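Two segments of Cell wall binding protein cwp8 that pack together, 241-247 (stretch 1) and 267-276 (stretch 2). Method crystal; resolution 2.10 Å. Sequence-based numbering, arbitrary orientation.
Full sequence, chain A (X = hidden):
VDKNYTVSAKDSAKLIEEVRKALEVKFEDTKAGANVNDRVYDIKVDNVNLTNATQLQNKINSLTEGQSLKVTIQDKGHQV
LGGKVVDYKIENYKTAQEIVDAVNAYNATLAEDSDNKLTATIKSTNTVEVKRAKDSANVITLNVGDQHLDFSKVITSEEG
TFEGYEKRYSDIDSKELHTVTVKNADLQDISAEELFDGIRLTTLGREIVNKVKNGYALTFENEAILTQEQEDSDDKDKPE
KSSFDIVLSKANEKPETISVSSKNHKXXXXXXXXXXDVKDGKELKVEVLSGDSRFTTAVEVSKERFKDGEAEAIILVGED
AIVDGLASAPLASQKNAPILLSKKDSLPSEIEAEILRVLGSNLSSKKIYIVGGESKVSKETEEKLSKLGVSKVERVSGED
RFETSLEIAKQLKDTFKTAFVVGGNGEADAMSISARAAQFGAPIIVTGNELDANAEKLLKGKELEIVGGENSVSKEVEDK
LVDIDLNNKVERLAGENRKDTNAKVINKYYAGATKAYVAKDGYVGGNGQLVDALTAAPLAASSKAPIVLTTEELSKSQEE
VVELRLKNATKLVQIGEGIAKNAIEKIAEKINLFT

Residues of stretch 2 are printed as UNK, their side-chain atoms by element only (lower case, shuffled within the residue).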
# COMPACT_ATOMS: atom_id res chain seq x y z
N LYS A 241 -6.16 16.41 -2.26
CA LYS A 241 -5.90 14.99 -2.20
C LYS A 241 -5.27 14.53 -3.50
O LYS A 241 -5.66 15.01 -4.57
CB LYS A 241 -7.23 14.23 -1.98
CG LYS A 241 -7.20 13.30 -0.78
CD LYS A 241 -8.15 13.76 0.32
CE LYS A 241 -9.06 12.63 0.73
NZ LYS A 241 -9.39 12.69 2.19
N SER A 242 -4.28 13.62 -3.42
CA SER A 242 -3.64 13.06 -4.60
C SER A 242 -4.28 11.72 -4.81
O SER A 242 -4.68 11.11 -3.83
CB SER A 242 -2.14 12.87 -4.38
OG SER A 242 -1.40 13.17 -5.56
N SER A 243 -4.39 11.23 -6.04
CA SER A 243 -5.06 9.97 -6.15
C SER A 243 -4.65 9.18 -7.34
O SER A 243 -4.02 9.68 -8.28
CB SER A 243 -6.58 10.18 -6.20
OG SER A 243 -7.06 10.62 -7.48
N PHE A 244 -4.99 7.91 -7.27
CA PHE A 244 -4.77 7.03 -8.37
C PHE A 244 -5.41 5.75 -8.08
O PHE A 244 -5.81 5.45 -6.94
CB PHE A 244 -3.27 6.87 -8.76
CG PHE A 244 -2.33 6.13 -7.81
CD1 PHE A 244 -2.01 4.81 -8.02
CD2 PHE A 244 -1.72 6.79 -6.77
CE1 PHE A 244 -1.09 4.15 -7.19
CE2 PHE A 244 -0.81 6.13 -5.94
CZ PHE A 244 -0.50 4.83 -6.16
N ASP A 245 -5.55 5.00 -9.12
CA ASP A 245 -6.19 3.70 -9.12
C ASP A 245 -5.14 2.66 -9.43
O ASP A 245 -4.28 2.87 -10.32
CB ASP A 245 -7.32 3.59 -10.22
CG ASP A 245 -8.74 4.04 -9.80
OD1 ASP A 245 -8.88 4.75 -8.74
OD2 ASP A 245 -9.71 3.71 -10.53
N ILE A 246 -5.23 1.55 -8.71
CA ILE A 246 -4.36 0.41 -8.82
C ILE A 246 -5.23 -0.70 -9.29
O ILE A 246 -6.21 -0.97 -8.60
CB ILE A 246 -3.77 0.04 -7.39
CG1 ILE A 246 -3.00 1.17 -6.79
CG2 ILE A 246 -2.93 -1.20 -7.47
CD1 ILE A 246 -2.80 1.04 -5.26
N VAL A 247 -4.88 -1.40 -10.39
CA VAL A 247 -5.69 -2.47 -10.91
C VAL A 247 -4.92 -3.77 -10.98
O VAL A 247 -3.86 -3.81 -11.59
CB VAL A 247 -6.15 -2.02 -12.36
CG1 VAL A 247 -7.07 -3.07 -12.98
CG2 VAL A 247 -6.84 -0.66 -12.30
N UNK A 267 3.49 11.29 0.24
CA UNK A 267 3.12 9.88 0.50
C UNK A 267 2.66 9.21 -0.81
O UNK A 267 3.20 8.14 -1.18
c UNK A 267 2.55 8.56 3.58
c UNK A 267 1.66 8.62 2.35
c UNK A 267 1.82 7.39 1.54
c UNK A 267 1.96 9.90 1.52
N UNK A 268 1.69 9.87 -1.52
CA UNK A 268 1.12 9.30 -2.74
C UNK A 268 2.10 9.20 -3.85
O UNK A 268 2.11 8.17 -4.58
c UNK A 268 -1.19 10.24 -2.13
c UNK A 268 -0.74 9.39 -4.43
c UNK A 268 -0.14 10.10 -3.24
N UNK A 269 2.90 10.25 -4.04
CA UNK A 269 3.88 10.20 -5.13
C UNK A 269 4.87 9.03 -4.78
O UNK A 269 5.20 8.21 -5.62
c UNK A 269 5.00 15.30 -4.60
c UNK A 269 5.36 13.65 -6.39
n UNK A 269 6.17 15.00 -4.05
n UNK A 269 4.23 16.23 -4.02
n UNK A 269 4.59 14.69 -5.71
c UNK A 269 4.54 12.35 -6.49
c UNK A 269 4.68 11.53 -5.20
N UNK A 270 5.29 8.99 -3.52
CA UNK A 270 6.26 7.98 -3.04
C UNK A 270 5.71 6.57 -3.20
O UNK A 270 6.36 5.68 -3.83
c UNK A 270 7.59 9.50 -1.62
c UNK A 270 6.62 8.35 -1.60
o UNK A 270 8.08 9.85 -2.72
o UNK A 270 7.87 10.07 -0.55
N UNK A 271 4.45 6.39 -2.74
CA UNK A 271 3.79 5.10 -2.87
C UNK A 271 3.66 4.74 -4.30
O UNK A 271 3.83 3.56 -4.70
c UNK A 271 1.51 3.97 -2.66
c UNK A 271 2.14 2.68 -2.18
c UNK A 271 0.10 4.03 -2.06
c UNK A 271 2.37 5.15 -2.22
N UNK A 272 3.32 5.72 -5.15
CA UNK A 272 3.16 5.38 -6.60
C UNK A 272 4.53 4.97 -7.14
O UNK A 272 4.64 4.03 -7.92
n UNK A 272 1.21 5.89 -9.37
c UNK A 272 2.43 6.26 -8.83
c UNK A 272 3.33 6.23 -9.84
c UNK A 272 1.40 5.67 -10.67
n UNK A 272 2.66 5.86 -10.98
c UNK A 272 2.60 6.58 -7.38
N UNK A 273 5.61 5.68 -6.75
CA UNK A 273 7.01 5.21 -7.11
C UNK A 273 7.25 3.71 -6.72
O UNK A 273 7.72 2.87 -7.55
c UNK A 273 8.07 6.05 -6.35
n UNK A 273 9.32 10.63 -5.06
c UNK A 273 8.23 7.45 -6.91
c UNK A 273 9.17 8.34 -6.08
c UNK A 273 8.72 9.79 -6.13
N UNK A 274 6.87 3.33 -5.42
CA UNK A 274 7.11 1.90 -5.02
C UNK A 274 6.31 0.97 -5.79
O UNK A 274 6.77 -0.15 -6.22
c UNK A 274 7.77 2.65 -2.75
c UNK A 274 6.82 0.32 -3.07
c UNK A 274 6.80 1.78 -3.52
N UNK A 275 5.03 1.42 -6.10
CA UNK A 275 4.22 0.46 -6.91
C UNK A 275 4.75 0.32 -8.34
O UNK A 275 4.58 -0.76 -8.95
c UNK A 275 2.39 -0.79 -5.07
c UNK A 275 2.24 0.73 -5.41
c UNK A 275 2.76 0.89 -6.87
c UNK A 275 0.80 1.21 -5.25
N UNK A 276 5.40 1.37 -8.87
CA UNK A 276 5.96 1.25 -10.27
C UNK A 276 7.01 0.22 -10.15
O UNK A 276 7.09 -0.71 -10.98
o UNK A 276 5.44 3.57 -10.59
c UNK A 276 6.95 2.62 -12.24
c UNK A 276 6.50 2.63 -10.76

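Position 267 carries four carbons, forked at the second, and stays well clear of the strand: Leu267, buried elsewhere in the structure.

Position 268 has three carbons, one bearing the other two, and its CA-to-CB bond points toward stretch 1. Both methyls lie against Ser242 CB, one at 3.6 Å and the other at 3.8 Å; the second also meets Phe244 CE2 at 3.6 Å. This is Val268, whose CG2 is the methyl closest to the serine and whose CG1 is the one that also reaches the ring. Ser242 CA and Val268 CA are 6.3 Å apart, the closest pair in the backbone register.

Position 269 shows three carbons, a nitrogen, then a carbon carrying two more nitrogens. It points away from the strand and touches nothing there: Arg269.

Position 270 has two carbons, the second holding two oxygens, and is out of reach: Asp270.

At position 271 four carbons fork at the second, and the fork carbon sits 4.1 Å from Phe244 CZ. It is Leu271, and the atom is CG, near the plane of the ring at its edge.

Position 272 has one carbon leading to a five-membered ring of three carbons and two nitrogens. That ring turns its edge toward the face of the Phe244 ring in an edge-to-face pair, with centroids 4.7 Å apart and planes at 76°. An imidazole makes this His272; its CA-to-CB bond runs sideways, and chi1 is t.

Position 273 is four carbons in a row ending in nitrogen, out of reach of stretch 1: Lys273. Its NZ forms a salt bridge with Asp270 OD1 at 2.8 Å, one helix turn back.

Position 274, three carbons with one bearing two, does not reach the strand: Val274.

Position 275 has four carbons forked at the second and points toward stretch 1. One terminal carbon lies 3.6 Å from Ile246 CD1 and 4.0 Å from Phe244 CZ. This is Leu275, and that carbon is CD1, shared by two strand residues.

Position 276 has one carbon bearing an oxygen and a carbon, and makes no contact with stretch 1: Thr276. Its OG1 hydrogen-bonds to His272 O at 2.8 Å, turning the hydroxyl back onto its own helix.

The rule is alternation against helical repeat. On stretch 1, the CA-to-CB bonds of Ser242, Phe244 and Ile246 point toward the helix, which runs 27° from parallel to the strand, and 268, 271, 272 and 275 answer them. Phe244 is the hub: aliphatic carbons line its edge while His272 covers one face. No hydrogen bond crosses; packing of side chains does the work, burying 326 Å² in all.

Stretch 2 (267-276) LVRDLHKVLT
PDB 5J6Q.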